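Local atomic coordinates of importin-95 (Chaetomium thermophilum, PDB entry 4XRI), a protein that acts as a flexible HEAT-repeat nuclear transport receptor of the importin-beta family, importing various protein cargoes into the nucleus and probably binding a small GTPase. Residues Phe795-Asn799 and Ala834-Ile840; Glu809-Arg813 and Glu852-Thr857; Leu697-Leu701 and Ile714-Phe718. The protein carries 2 engineered substitutions. All blocks are in the same frame, centred on the assembly; numbering follows the deposited sequence.

Contact 1 (Phe795-Asn799 and Ala834-Ile840)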
ATOM      1  N   PHE A 795     -33.576   5.774 -10.581  1.00 40.25           N
ATOM      2  CA  PHE A 795     -34.057   6.013  -9.223  1.00 45.89           C
ATOM      3  C   PHE A 795     -33.759   4.824  -8.319  1.00 51.08           C
ATOM      4  O   PHE A 795     -33.418   4.992  -7.147  1.00 51.35           O
ATOM      5  CB  PHE A 795     -35.560   6.297  -9.220  1.00 50.19           C
ATOM      6  CG  PHE A 795     -35.910   7.725  -9.524  1.00 56.31           C
ATOM      7  CD1 PHE A 795     -36.325   8.098 -10.791  1.00 55.15           C
ATOM      8  CD2 PHE A 795     -35.827   8.695  -8.540  1.00 57.02           C
ATOM      9  CE1 PHE A 795     -36.652   9.410 -11.070  1.00 56.07           C
ATOM     10  CE2 PHE A 795     -36.151  10.009  -8.814  1.00 54.16           C
ATOM     11  CZ  PHE A 795     -36.563  10.368 -10.081  1.00 51.06           C
ATOM     12  N   ALA A 796     -33.894   3.624  -8.877  1.00 52.91           N
ATOM     13  CA  ALA A 796     -33.636   2.390  -8.145  1.00 50.39           C
ATOM     14  C   ALA A 796     -32.211   2.366  -7.604  1.00 47.48           C
ATOM     15  O   ALA A 796     -31.983   2.050  -6.436  1.00 50.68           O
ATOM     16  CB  ALA A 796     -33.886   1.181  -9.035  1.00 43.87           C
ATOM     17  N   LEU A 797     -31.257   2.711  -8.463  1.00 45.51           N
ATOM     18  CA  LEU A 797     -29.857   2.769  -8.069  1.00 44.19           C
ATOM     19  C   LEU A 797     -29.609   3.873  -7.050  1.00 50.30           C
ATOM     20  O   LEU A 797     -28.891   3.672  -6.071  1.00 48.27           O
ATOM     21  CB  LEU A 797     -28.968   2.979  -9.293  1.00 45.18           C
ATOM     22  CG  LEU A 797     -27.486   3.228  -9.011  1.00 46.34           C
ATOM     23  CD1 LEU A 797     -26.892   2.108  -8.167  1.00 48.06           C
ATOM     24  CD2 LEU A 797     -26.745   3.355 -10.316  1.00 45.03           C
ATOM     25  N   LEU A 798     -30.206   5.039  -7.292  1.00 45.19           N
ATOM     26  CA  LEU A 798     -30.125   6.159  -6.358  1.00 48.33           C
ATOM     27  C   LEU A 798     -30.540   5.733  -4.955  1.00 49.91           C
ATOM     28  O   LEU A 798     -29.892   6.081  -3.968  1.00 52.52           O
ATOM     29  CB  LEU A 798     -31.004   7.321  -6.830  1.00 45.32           C
ATOM     30  CG  LEU A 798     -30.490   8.182  -7.984  1.00 44.14           C
ATOM     31  CD1 LEU A 798     -31.575   9.160  -8.426  1.00 41.74           C
ATOM     32  CD2 LEU A 798     -29.236   8.931  -7.571  1.00 40.08           C
ATOM     33  N   ASN A 799     -31.622   4.966  -4.879  1.00 47.11           N
ATOM     34  CA  ASN A 799     -32.117   4.459  -3.607  1.00 50.78           C
ATOM     35  C   ASN A 799     -31.172   3.439  -2.988  1.00 52.42           C
ATOM     36  O   ASN A 799     -30.977   3.419  -1.772  1.00 54.29           O
ATOM     37  CB  ASN A 799     -33.505   3.844  -3.786  1.00 54.39           C
ATOM     38  CG  ASN A 799     -34.066   3.290  -2.494  1.00 64.58           C
ATOM     39  OD1 ASN A 799     -34.408   4.041  -1.581  1.00 62.02           O
ATOM     40  ND2 ASN A 799     -34.167   1.968  -2.410  1.00 69.66           N
ATOM     41  N   ALA A 834     -41.842  10.810  -7.812  1.00 72.64           N
ATOM     42  CA  ALA A 834     -40.614  10.119  -7.445  1.00 65.82           C
ATOM     43  C   ALA A 834     -39.682  11.001  -6.616  1.00 68.64           C
ATOM     44  O   ALA A 834     -38.854  10.495  -5.859  1.00 74.96           O
ATOM     45  CB  ALA A 834     -39.897   9.621  -8.696  1.00 62.32           C
ATOM     46  N   PHE A 835     -39.817  12.314  -6.759  1.00 64.79           N
ATOM     47  CA  PHE A 835     -38.934  13.250  -6.068  1.00 70.34           C
ATOM     48  C   PHE A 835     -39.393  13.564  -4.648  1.00 79.07           C
ATOM     49  O   PHE A 835     -38.568  13.776  -3.758  1.00 82.53           O
ATOM     50  CB  PHE A 835     -38.810  14.549  -6.868  1.00 71.99           C
ATOM     51  CG  PHE A 835     -37.830  14.468  -8.005  1.00 69.02           C
ATOM     52  CD1 PHE A 835     -38.147  14.989  -9.248  1.00 75.54           C
ATOM     53  CD2 PHE A 835     -36.588  13.878  -7.827  1.00 62.61           C
ATOM     54  CE1 PHE A 835     -37.247  14.918 -10.296  1.00 72.60           C
ATOM     55  CE2 PHE A 835     -35.683  13.805  -8.871  1.00 65.19           C
ATOM     56  CZ  PHE A 835     -36.014  14.326 -10.107  1.00 66.26           C
ATOM     57  N   ARG A 836     -40.705  13.586  -4.437  1.00 76.36           N
ATOM     58  CA  ARG A 836     -41.261  13.923  -3.129  1.00 83.12           C
ATOM     59  C   ARG A 836     -41.147  12.760  -2.147  1.00 81.96           C
ATOM     60  O   ARG A 836     -41.514  12.890  -0.979  1.00 86.64           O
ATOM     61  CB  ARG A 836     -42.723  14.357  -3.261  1.00 89.00           C
ATOM     62  CG  ARG A 836     -43.635  13.301  -3.861  1.00 93.90           C
ATOM     63  CD  ARG A 836     -45.058  13.810  -4.009  1.00 98.01           C
ATOM     64  NE  ARG A 836     -45.896  12.873  -4.751  1.00 98.15           N
ATOM     65  CZ  ARG A 836     -47.225  12.885  -4.736  1.00 99.38           C
ATOM     66  NH1 ARG A 836     -47.906  11.993  -5.442  1.00 99.75           N
ATOM     67  NH2 ARG A 836     -47.873  13.785  -4.008  1.00100.45           N
ATOM     68  N   GLN A 837     -40.644  11.623  -2.625  1.00 83.84           N
ATOM     69  CA  GLN A 837     -40.369  10.485  -1.755  1.00 76.83           C
ATOM     70  C   GLN A 837     -39.376  10.891  -0.675  1.00 79.26           C
ATOM     71  O   GLN A 837     -38.500  11.727  -0.907  1.00 79.95           O
ATOM     72  CB  GLN A 837     -39.833   9.297  -2.555  1.00 73.15           C
ATOM     73  CG  GLN A 837     -40.882   8.572  -3.380  1.00 71.23           C
ATOM     74  CD  GLN A 837     -40.299   7.415  -4.169  1.00 71.91           C
ATOM     75  OE1 GLN A 837     -40.517   6.250  -3.838  1.00 72.67           O
ATOM     76  NE2 GLN A 837     -39.551   7.734  -5.218  1.00 69.05           N
ATOM     77  N   ASP A 838     -39.517  10.300   0.505  1.00 82.69           N
ATOM     78  CA  ASP A 838     -38.751  10.734   1.668  1.00 77.24           C
ATOM     79  C   ASP A 838     -37.271  10.372   1.594  1.00 64.24           C
ATOM     80  O   ASP A 838     -36.426  11.118   2.093  1.00 60.29           O
ATOM     81  CB  ASP A 838     -39.357  10.146   2.942  1.00 85.01           C
ATOM     82  CG  ASP A 838     -40.746  10.682   3.225  1.00 92.13           C
ATOM     83  OD1 ASP A 838     -41.008  11.857   2.892  1.00 92.43           O
ATOM     84  OD2 ASP A 838     -41.577   9.926   3.775  1.00 94.90           O
ATOM     85  N   TRP A 839     -36.951   9.240   0.975  1.00 69.42           N
ATOM     86  CA  TRP A 839     -35.559   8.806   0.906  1.00 65.03           C
ATOM     87  C   TRP A 839     -34.745   9.732   0.011  1.00 61.02           C
ATOM     88  O   TRP A 839     -33.544   9.907   0.217  1.00 66.56           O
ATOM     89  CB  TRP A 839     -35.454   7.357   0.416  1.00 70.24           C
ATOM     90  CG  TRP A 839     -35.906   7.112  -1.000  1.00 73.53           C
ATOM     91  CD1 TRP A 839     -37.142   6.696  -1.406  1.00 73.86           C
ATOM     92  CD2 TRP A 839     -35.117   7.242  -2.190  1.00 71.39           C
ATOM     93  NE1 TRP A 839     -37.175   6.570  -2.774  1.00 71.28           N
ATOM     94  CE2 TRP A 839     -35.943   6.900  -3.280  1.00 69.57           C
ATOM     95  CE3 TRP A 839     -33.794   7.623  -2.443  1.00 67.05           C
ATOM     96  CZ2 TRP A 839     -35.495   6.923  -4.598  1.00 61.67           C
ATOM     97  CZ3 TRP A 839     -33.349   7.650  -3.753  1.00 60.43           C
ATOM     98  CH2 TRP A 839     -34.195   7.296  -4.813  1.00 58.45           C
ATOM     99  N   ILE A 840     -35.406  10.330  -0.975  1.00 62.74           N
ATOM    100  CA  ILE A 840     -34.769  11.327  -1.827  1.00 61.27           C
ATOM    101  C   ILE A 840     -34.351  12.542  -1.011  1.00 59.35           C
ATOM    102  O   ILE A 840     -33.182  12.928  -1.004  1.00 59.57           O
ATOM    103  CB  ILE A 840     -35.702  11.791  -2.959  1.00 65.07           C
ATOM    104  CG1 ILE A 840     -35.971  10.649  -3.941  1.00 65.60           C
ATOM    105  CG2 ILE A 840     -35.098  12.988  -3.683  1.00 70.73           C
ATOM    106  CD1 ILE A 840     -35.005  10.600  -5.107  1.00 56.68           C
TER

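Contact 2 (Glu809-Arg813 and Glu852-Thr857). With SO4 (sulfate ion), chain E.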
ATOM      1  N   GLU A 809     -17.476  10.527  -1.377  1.00 54.94           N
ATOM      2  CA  GLU A 809     -17.964  11.877  -1.628  1.00 55.89           C
ATOM      3  C   GLU A 809     -18.328  12.049  -3.098  1.00 49.07           C
ATOM      4  O   GLU A 809     -19.356  12.641  -3.431  1.00 51.68           O
ATOM      5  CB  GLU A 809     -16.924  12.920  -1.218  1.00 57.51           C
ATOM      6  CG  GLU A 809     -17.242  14.315  -1.722  1.00 62.18           C
ATOM      7  CD  GLU A 809     -16.475  15.397  -0.992  1.00 70.16           C
ATOM      8  OE1 GLU A 809     -15.769  15.073  -0.013  1.00 70.31           O
ATOM      9  OE2 GLU A 809     -16.582  16.576  -1.395  1.00 68.89           O
ATOM     10  N   ALA A 810     -17.478  11.518  -3.971  1.00 47.42           N
ATOM     11  CA  ALA A 810     -17.690  11.596  -5.412  1.00 53.70           C
ATOM     12  C   ALA A 810     -18.995  10.927  -5.829  1.00 53.81           C
ATOM     13  O   ALA A 810     -19.703  11.419  -6.708  1.00 47.20           O
ATOM     14  CB  ALA A 810     -16.518  10.968  -6.150  1.00 50.96           C
ATOM     15  N   LEU A 811     -19.311   9.805  -5.190  1.00 51.91           N
ATOM     16  CA  LEU A 811     -20.521   9.059  -5.514  1.00 51.29           C
ATOM     17  C   LEU A 811     -21.770   9.846  -5.128  1.00 48.78           C
ATOM     18  O   LEU A 811     -22.744   9.893  -5.881  1.00 43.58           O
ATOM     19  CB  LEU A 811     -20.518   7.700  -4.813  1.00 47.88           C
ATOM     20  CG  LEU A 811     -21.763   6.834  -5.009  1.00 45.56           C
ATOM     21  CD1 LEU A 811     -22.052   6.630  -6.488  1.00 39.33           C
ATOM     22  CD2 LEU A 811     -21.602   5.495  -4.300  1.00 41.33           C
ATOM     23  N   MET A 812     -21.730  10.473  -3.957  1.00 52.13           N
ATOM     24  CA  MET A 812     -22.859  11.267  -3.488  1.00 51.06           C
ATOM     25  C   MET A 812     -23.007  12.533  -4.322  1.00 49.12           C
ATOM     26  O   MET A 812     -24.120  12.962  -4.617  1.00 46.61           O
ATOM     27  CB  MET A 812     -22.699  11.616  -2.007  1.00 55.71           C
ATOM     28  CG  MET A 812     -22.558  10.399  -1.102  1.00 64.31           C
ATOM     29  SD  MET A 812     -23.770   9.105  -1.442  1.00 55.05           S
ATOM     30  CE  MET A 812     -25.292   9.910  -0.948  1.00 51.55           C
ATOM     31  N   ARG A 813     -21.879  13.124  -4.702  1.00 46.80           N
ATOM     32  CA  ARG A 813     -21.894  14.300  -5.566  1.00 54.02           C
ATOM     33  C   ARG A 813     -22.526  13.967  -6.914  1.00 51.76           C
ATOM     34  O   ARG A 813     -23.438  14.659  -7.373  1.00 42.40           O
ATOM     35  CB  ARG A 813     -20.477  14.847  -5.764  1.00 59.11           C
ATOM     36  CG  ARG A 813     -20.416  16.082  -6.652  1.00 59.27           C
ATOM     37  CD  ARG A 813     -19.070  16.785  -6.564  1.00 62.75           C
ATOM     38  NE  ARG A 813     -17.974  15.964  -7.075  1.00 66.21           N
ATOM     39  CZ  ARG A 813     -17.076  15.349  -6.312  1.00 72.48           C
ATOM     40  NH1 ARG A 813     -17.137  15.457  -4.991  1.00 76.84           N
ATOM     41  NH2 ARG A 813     -16.115  14.628  -6.871  1.00 69.34           N
ATOM     42  N   GLU A 852     -17.990  17.459   6.285  1.00 80.52           N
ATOM     43  CA  GLU A 852     -16.725  16.879   5.838  1.00 83.99           C
ATOM     44  C   GLU A 852     -16.604  16.839   4.317  1.00 79.48           C
ATOM     45  O   GLU A 852     -15.525  16.577   3.782  1.00 81.08           O
ATOM     46  CB  GLU A 852     -16.551  15.468   6.404  1.00 90.25           C
ATOM     47  CG  GLU A 852     -15.961  15.414   7.806  1.00 98.03           C
ATOM     48  CD  GLU A 852     -14.455  15.622   7.822  1.00103.08           C
ATOM     49  OE1 GLU A 852     -13.867  15.876   6.750  1.00103.86           O
ATOM     50  OE2 GLU A 852     -13.856  15.526   8.914  1.00105.85           O
ATOM     51  N   PHE A 853     -17.708  17.092   3.624  1.00 76.55           N
ATOM     52  CA  PHE A 853     -17.690  17.136   2.166  1.00 77.05           C
ATOM     53  C   PHE A 853     -17.156  18.473   1.663  1.00 80.52           C
ATOM     54  O   PHE A 853     -17.190  19.474   2.377  1.00 85.18           O
ATOM     55  CB  PHE A 853     -19.090  16.892   1.596  1.00 75.50           C
ATOM     56  CG  PHE A 853     -19.505  15.447   1.595  1.00 70.45           C
ATOM     57  CD1 PHE A 853     -18.564  14.437   1.707  1.00 66.31           C
ATOM     58  CD2 PHE A 853     -20.841  15.099   1.472  1.00 67.18           C
ATOM     59  CE1 PHE A 853     -18.949  13.107   1.703  1.00 65.40           C
ATOM     60  CE2 PHE A 853     -21.231  13.774   1.469  1.00 63.64           C
ATOM     61  CZ  PHE A 853     -20.285  12.777   1.583  1.00 62.84           C
ATOM     62  N   GLY A 854     -16.669  18.482   0.426  1.00 76.02           N
ATOM     63  CA  GLY A 854     -16.123  19.686  -0.175  1.00 68.40           C
ATOM     64  C   GLY A 854     -17.195  20.658  -0.626  1.00 70.08           C
ATOM     65  O   GLY A 854     -18.385  20.410  -0.441  1.00 70.38           O
ATOM     66  N   ALA A 855     -16.769  21.765  -1.226  1.00 76.93           N
ATOM     67  CA  ALA A 855     -17.693  22.813  -1.646  1.00 78.38           C
ATOM     68  C   ALA A 855     -18.466  22.429  -2.904  1.00 75.91           C
ATOM     69  O   ALA A 855     -19.649  22.745  -3.027  1.00 67.37           O
ATOM     70  CB  ALA A 855     -16.943  24.115  -1.868  1.00 80.34           C
ATOM     71  N   ARG A 856     -17.793  21.757  -3.836  1.00 75.79           N
ATOM     72  CA  ARG A 856     -18.434  21.275  -5.059  1.00 79.58           C
ATOM     73  C   ARG A 856     -19.660  20.434  -4.730  1.00 72.45           C
ATOM     74  O   ARG A 856     -20.754  20.671  -5.246  1.00 69.86           O
ATOM     75  CB  ARG A 856     -17.463  20.439  -5.898  1.00 87.07           C
ATOM     76  CG  ARG A 856     -16.233  21.161  -6.409  1.00 97.47           C
ATOM     77  CD  ARG A 856     -15.308  20.162  -7.092  1.00102.23           C
ATOM     78  NE  ARG A 856     -14.112  20.777  -7.657  1.00106.89           N
ATOM     79  CZ  ARG A 856     -13.122  20.090  -8.218  1.00106.59           C
ATOM     80  NH1 ARG A 856     -12.067  20.725  -8.711  1.00107.96           N
ATOM     81  NH2 ARG A 856     -13.185  18.766  -8.284  1.00103.56           N
ATOM     82  N   THR A 857     -19.452  19.452  -3.862  1.00 71.04           N
ATOM     83  CA  THR A 857     -20.483  18.492  -3.490  1.00 66.37           C
ATOM     84  C   THR A 857     -21.678  19.157  -2.815  1.00 66.07           C
ATOM     85  O   THR A 857     -22.829  18.893  -3.168  1.00 60.75           O
ATOM     86  CB  THR A 857     -19.914  17.417  -2.547  1.00 62.84           C
ATOM     87  OG1 THR A 857     -18.751  16.824  -3.139  1.00 55.01           O
ATOM     88  CG2 THR A 857     -20.951  16.339  -2.276  1.00 62.62           C
TER
HETATM   89  S   SO4 E 904     -14.176   9.858   0.338  0.75 79.43           S
HETATM   90  O1  SO4 E 904     -15.632   9.953   0.384  0.75 82.15           O
HETATM   91  O2  SO4 E 904     -13.646  10.962  -0.454  0.75 82.70           O
HETATM   92  O3  SO4 E 904     -13.784   8.589  -0.266  0.75 69.20           O
HETATM   93  O4  SO4 E 904     -13.649   9.934   1.697  0.75 82.35           O

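Contact 3 (Leu697-Leu701 and Ile714-Phe718)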
ATOM      1  N   LEU A 697     -14.472   0.016 -26.062  1.00 37.23           N
ATOM      2  CA  LEU A 697     -14.969   0.037 -24.691  1.00 34.15           C
ATOM      3  C   LEU A 697     -15.943  -1.110 -24.443  1.00 39.64           C
ATOM      4  O   LEU A 697     -15.823  -1.834 -23.452  1.00 34.35           O
ATOM      5  CB  LEU A 697     -15.643   1.375 -24.382  1.00 35.84           C
ATOM      6  CG  LEU A 697     -14.744   2.616 -24.394  1.00 36.49           C
ATOM      7  CD1 LEU A 697     -15.572   3.872 -24.189  1.00 33.07           C
ATOM      8  CD2 LEU A 697     -13.653   2.514 -23.335  1.00 32.04           C
ATOM      9  N   LEU A 698     -16.905  -1.273 -25.347  1.00 36.93           N
ATOM     10  CA  LEU A 698     -17.874  -2.358 -25.246  1.00 39.06           C
ATOM     11  C   LEU A 698     -17.183  -3.708 -25.382  1.00 34.62           C
ATOM     12  O   LEU A 698     -17.578  -4.685 -24.751  1.00 37.34           O
ATOM     13  CB  LEU A 698     -18.962  -2.217 -26.312  1.00 40.14           C
ATOM     14  CG  LEU A 698     -19.911  -1.028 -26.153  1.00 39.62           C
ATOM     15  CD1 LEU A 698     -20.785  -0.870 -27.387  1.00 36.79           C
ATOM     16  CD2 LEU A 698     -20.759  -1.188 -24.901  1.00 41.51           C
ATOM     17  N   GLY A 699     -16.150  -3.752 -26.217  1.00 35.46           N
ATOM     18  CA  GLY A 699     -15.370  -4.962 -26.393  1.00 36.51           C
ATOM     19  C   GLY A 699     -14.663  -5.368 -25.114  1.00 42.93           C
ATOM     20  O   GLY A 699     -14.561  -6.551 -24.800  1.00 40.62           O
ATOM     21  N   ASN A 700     -14.179  -4.375 -24.375  1.00 36.89           N
ATOM     22  CA  ASN A 700     -13.523  -4.610 -23.095  1.00 37.03           C
ATOM     23  C   ASN A 700     -14.489  -5.201 -22.078  1.00 41.38           C
ATOM     24  O   ASN A 700     -14.104  -6.014 -21.238  1.00 42.19           O
ATOM     25  CB  ASN A 700     -12.931  -3.309 -22.549  1.00 43.68           C
ATOM     26  CG  ASN A 700     -12.062  -3.529 -21.324  1.00 54.11           C
ATOM     27  OD1 ASN A 700     -12.556  -3.848 -20.240  1.00 55.27           O
ATOM     28  ND2 ASN A 700     -10.759  -3.348 -21.489  1.00 55.14           N
ATOM     29  N   LEU A 701     -15.748  -4.783 -22.161  1.00 39.12           N
ATOM     30  CA  LEU A 701     -16.766  -5.228 -21.218  1.00 42.03           C
ATOM     31  C   LEU A 701     -17.094  -6.705 -21.397  1.00 40.42           C
ATOM     32  O   LEU A 701     -17.593  -7.348 -20.475  1.00 45.23           O
ATOM     33  CB  LEU A 701     -18.036  -4.386 -21.358  1.00 32.90           C
ATOM     34  CG  LEU A 701     -17.933  -2.942 -20.859  1.00 41.83           C
ATOM     35  CD1 LEU A 701     -19.273  -2.227 -20.984  1.00 41.75           C
ATOM     36  CD2 LEU A 701     -17.430  -2.900 -19.422  1.00 40.66           C
ATOM     37  N   ILE A 714     -14.650   2.785 -17.633  1.00 35.57           N
ATOM     38  CA  ILE A 714     -15.321   2.642 -18.925  1.00 38.37           C
ATOM     39  C   ILE A 714     -16.714   3.274 -18.894  1.00 37.20           C
ATOM     40  O   ILE A 714     -17.147   3.909 -19.860  1.00 39.19           O
ATOM     41  CB  ILE A 714     -15.429   1.157 -19.333  1.00 34.45           C
ATOM     42  CG1 ILE A 714     -14.061   0.629 -19.766  1.00 33.04           C
ATOM     43  CG2 ILE A 714     -16.435   0.965 -20.457  1.00 32.08           C
ATOM     44  CD1 ILE A 714     -14.049  -0.855 -20.059  1.00 36.85           C
ATOM     45  N   LEU A 715     -17.404   3.111 -17.769  1.00 29.44           N
ATOM     46  CA  LEU A 715     -18.732   3.693 -17.603  1.00 36.02           C
ATOM     47  C   LEU A 715     -18.651   5.209 -17.509  1.00 38.37           C
ATOM     48  O   LEU A 715     -19.458   5.919 -18.106  1.00 35.06           O
ATOM     49  CB  LEU A 715     -19.421   3.123 -16.365  1.00 36.20           C
ATOM     50  CG  LEU A 715     -19.578   1.601 -16.356  1.00 39.61           C
ATOM     51  CD1 LEU A 715     -20.406   1.162 -15.165  1.00 38.31           C
ATOM     52  CD2 LEU A 715     -20.188   1.104 -17.663  1.00 36.00           C
ATOM     53  N   GLN A 716     -17.667   5.696 -16.755  1.00 33.46           N
ATOM     54  CA  GLN A 716     -17.394   7.128 -16.681  1.00 33.33           C
ATOM     55  C   GLN A 716     -17.130   7.662 -18.081  1.00 30.85           C
ATOM     56  O   GLN A 716     -17.570   8.753 -18.445  1.00 36.14           O
ATOM     57  CB  GLN A 716     -16.198   7.418 -15.766  1.00 38.45           C
ATOM     58  CG  GLN A 716     -15.757   8.869 -15.777  1.00 43.02           C
ATOM     59  CD  GLN A 716     -14.443   9.093 -15.041  1.00 54.99           C
ATOM     60  OE1 GLN A 716     -14.128   8.404 -14.067  1.00 53.76           O
ATOM     61  NE2 GLN A 716     -13.668  10.061 -15.512  1.00 58.29           N
ATOM     62  N   CYS A 717     -16.416   6.863 -18.865  1.00 33.56           N
ATOM     63  CA  CYS A 717     -16.095   7.204 -20.240  1.00 35.59           C
ATOM     64  C   CYS A 717     -17.351   7.316 -21.106  1.00 33.85           C
ATOM     65  O   CYS A 717     -17.457   8.217 -21.943  1.00 34.96           O
ATOM     66  CB  CYS A 717     -15.144   6.160 -20.816  1.00 41.08           C
ATOM     67  SG  CYS A 717     -14.241   6.700 -22.251  1.00 48.00           S
ATOM     68  N   PHE A 718     -18.294   6.398 -20.897  1.00 33.03           N
ATOM     69  CA  PHE A 718     -19.590   6.446 -21.576  1.00 32.40           C
ATOM     70  C   PHE A 718     -20.258   7.799 -21.364  1.00 39.38           C
ATOM     71  O   PHE A 718     -20.850   8.362 -22.279  1.00 33.61           O
ATOM     72  CB  PHE A 718     -20.519   5.331 -21.081  1.00 31.86           C
ATOM     73  CG  PHE A 718     -20.168   3.965 -21.599  1.00 30.79           C
ATOM     74  CD1 PHE A 718     -19.384   3.811 -22.732  1.00 32.19           C
ATOM     75  CD2 PHE A 718     -20.635   2.830 -20.956  1.00 34.50           C
ATOM     76  CE1 PHE A 718     -19.069   2.550 -23.205  1.00 29.03           C
ATOM     77  CE2 PHE A 718     -20.324   1.569 -21.424  1.00 36.68           C
ATOM     78  CZ  PHE A 718     -19.538   1.429 -22.550  1.00 37.38           C
TER

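Contact 1 (Phe795-Asn799 and Ala834-Ile840)
Phe795 of helix 791-802 pushes its ring, knob into hole, among Ala834, Phe835, Trp839 and Ile840. Ala834 CB covers one face, 3.9 Å from the centroid of the Phe795 ring. The ring's outer edge turns toward the face of Phe835 in an offset edge-to-face pair, planes 63° apart, with Phe795 CZ 3.7 Å from Phe835 CE2. Ile840 CD1 arrives in the ring plane, 3.9 Å from Phe795 CE2. Nearly a turn later, Leu798 lays CB against the indole rim, 3.8 Å from Trp839 CH2. Asn799 CB sits over the six-membered ring of Trp839, 3.6 Å from the centroid. With CG anti to the backbone N (chi1 180°), the Asn799 amide carries OD1 over the same face, 3.3 Å from Trp839 CD2, its plane 70° from the indole. Ile840 CG1 packs over the opposite indole face, so the ring is sandwiched between helix 791-802 and its own neighbour in sequence. Were Trp839 replaced by an alanine, Leu798 and Asn799 CB would probably lose the surface they rest on, leaving a gap between the segments. Gln837, at the N-cap of helix 838-849, ties back to the preceding turn through NE2, 2.9 Å from Ala834 O. Around this HEAT-repeat packing, helix 809-825 backs Phe795 with Leu822 and both Leu798 and Phe835 with Ile819, while Met768 of helix 754-780 touches Leu797 and Leu798.

Contact 2 (Glu809-Arg813 and Glu852-Thr857)
Glu809 OE2 is gripped by two donors from the facing segment. The backbone N of Gly854 lies 2.6 Å from Glu809 OE2, approaching on the syn side but 33° out of the carboxylate plane, with a fairly straight N-H (161°). Thr857 OG1 donates a hydrogen bond to the anti lone pair of Glu809 OE2, 2.8 Å away. The threonine hydroxyl is in turn an acceptor: Arg813 NH1 donates to Thr857 OG1 at 2.8 Å, and the oxygen sits at the guanidinium edge, practically in its plane. A short relay therefore runs from arginine through threonine to carboxylate, and the direct salt bridge from Arg813 NH1 to Glu809 OE2, one turn apart on the same helix, is long. The bend at chi3 (65°) curls the arginine back so that NH1 can reach the hydroxyl. Gly854 is the N-cap residue of helix 855-872, so Glu809 meets the start of that helix, whose N-terminal end would probably help to stabilise the negative charge. In this way two helices of the importin-beta HEAT-repeat superhelix, 809-825 and 855-872, are linked by polar bonds, with apolar packing alongside. Phe853 lies beside the glutamate chain, its CE1 3.6 Å from Glu809 CB, and Met812 CG approaches Phe853 CZ more loosely. Next to the relay, Arg813 CD rests 4.0 Å from Arg856 CB. Thr847 of helix 838-849 touches Met812, Phe853 and Thr857. At the first turn of helix 809-825, Glu809 N donates to O1 of a sulfate ion at 2.6 Å; the ion probably comes from the crystallisation liquor.

Contact 3 (Leu697-Leu701 and Ile714-Phe718)
Leu697 overlaps three residues of the facing helix at once. Its CB lies 3.8 Å from Phe718 CE1 and also touches Ile714 CG2, while its CD1 branch reaches past the phenylalanine to Cys717, 3.7 Å from SG. Leu697 slides past Ile714 and Phe718 in the opposite direction. The two short helix segments run nearly antiparallel, N-to-C directions 150° apart, with axes 10.8 Å apart at closest. Phe718 is hemmed in by three leucines: Leu698 crosses it at about a right angle with CD2 3.7 Å from CZ, and Leu701 and Phe718 approach each other from opposite directions, Leu701 CD1 meeting the ring edge 4.0 Å from Phe718 CE2. Over one face of the ring lies Ile714 O, from the preceding turn of its own helix. Ile714 itself stretches across to helix 690-701. Its CG1 stands anti to the carbonyl carbon (chi1 -73°) and the chain runs on extended, which brings CD1 against both Asn700 and Leu701. There CD1 sits 3.3 Å from Asn700 OD1 and 4.0 Å from Leu701 CD2. The amide oxygen is not left without a polar partner beside this methyl, because Asn708 ND2 hydrogen-bonds to Asn700 OD1. The two helices follow each other in the chain and pack nearly antiparallel, as consecutive helices do in a HEAT-repeat solenoid. Helix 665-682 packs against them through Ile672 on Ile714 and Val675 on Cys717, and helix 730-743 adds Ile735 on Leu698, Val739 on Leu701 and Val736 on Phe718.

In the fold
Contact 3 comes first along the chain and closes before the other two open. Contacts 1 and 2 interlock, their segments alternating in the order 795-799, 809-813, 834-840, 852-857. Their centres are about 19 Å apart and their nearest atoms about 7 Å; helix 809-825, which carries a segment of contact 2, also backs contact 1. The centre of contact 3 lies about 27 Å from that of contact 1 and about 25 Å from that of contact 2. Helix 754-780 runs past all three, touching side chains of one segment of each. Together they sample the helix-on-helix stacking of the C-terminal HEAT-repeat solenoid, consistent with a flexible receptor held together by many local interfaces.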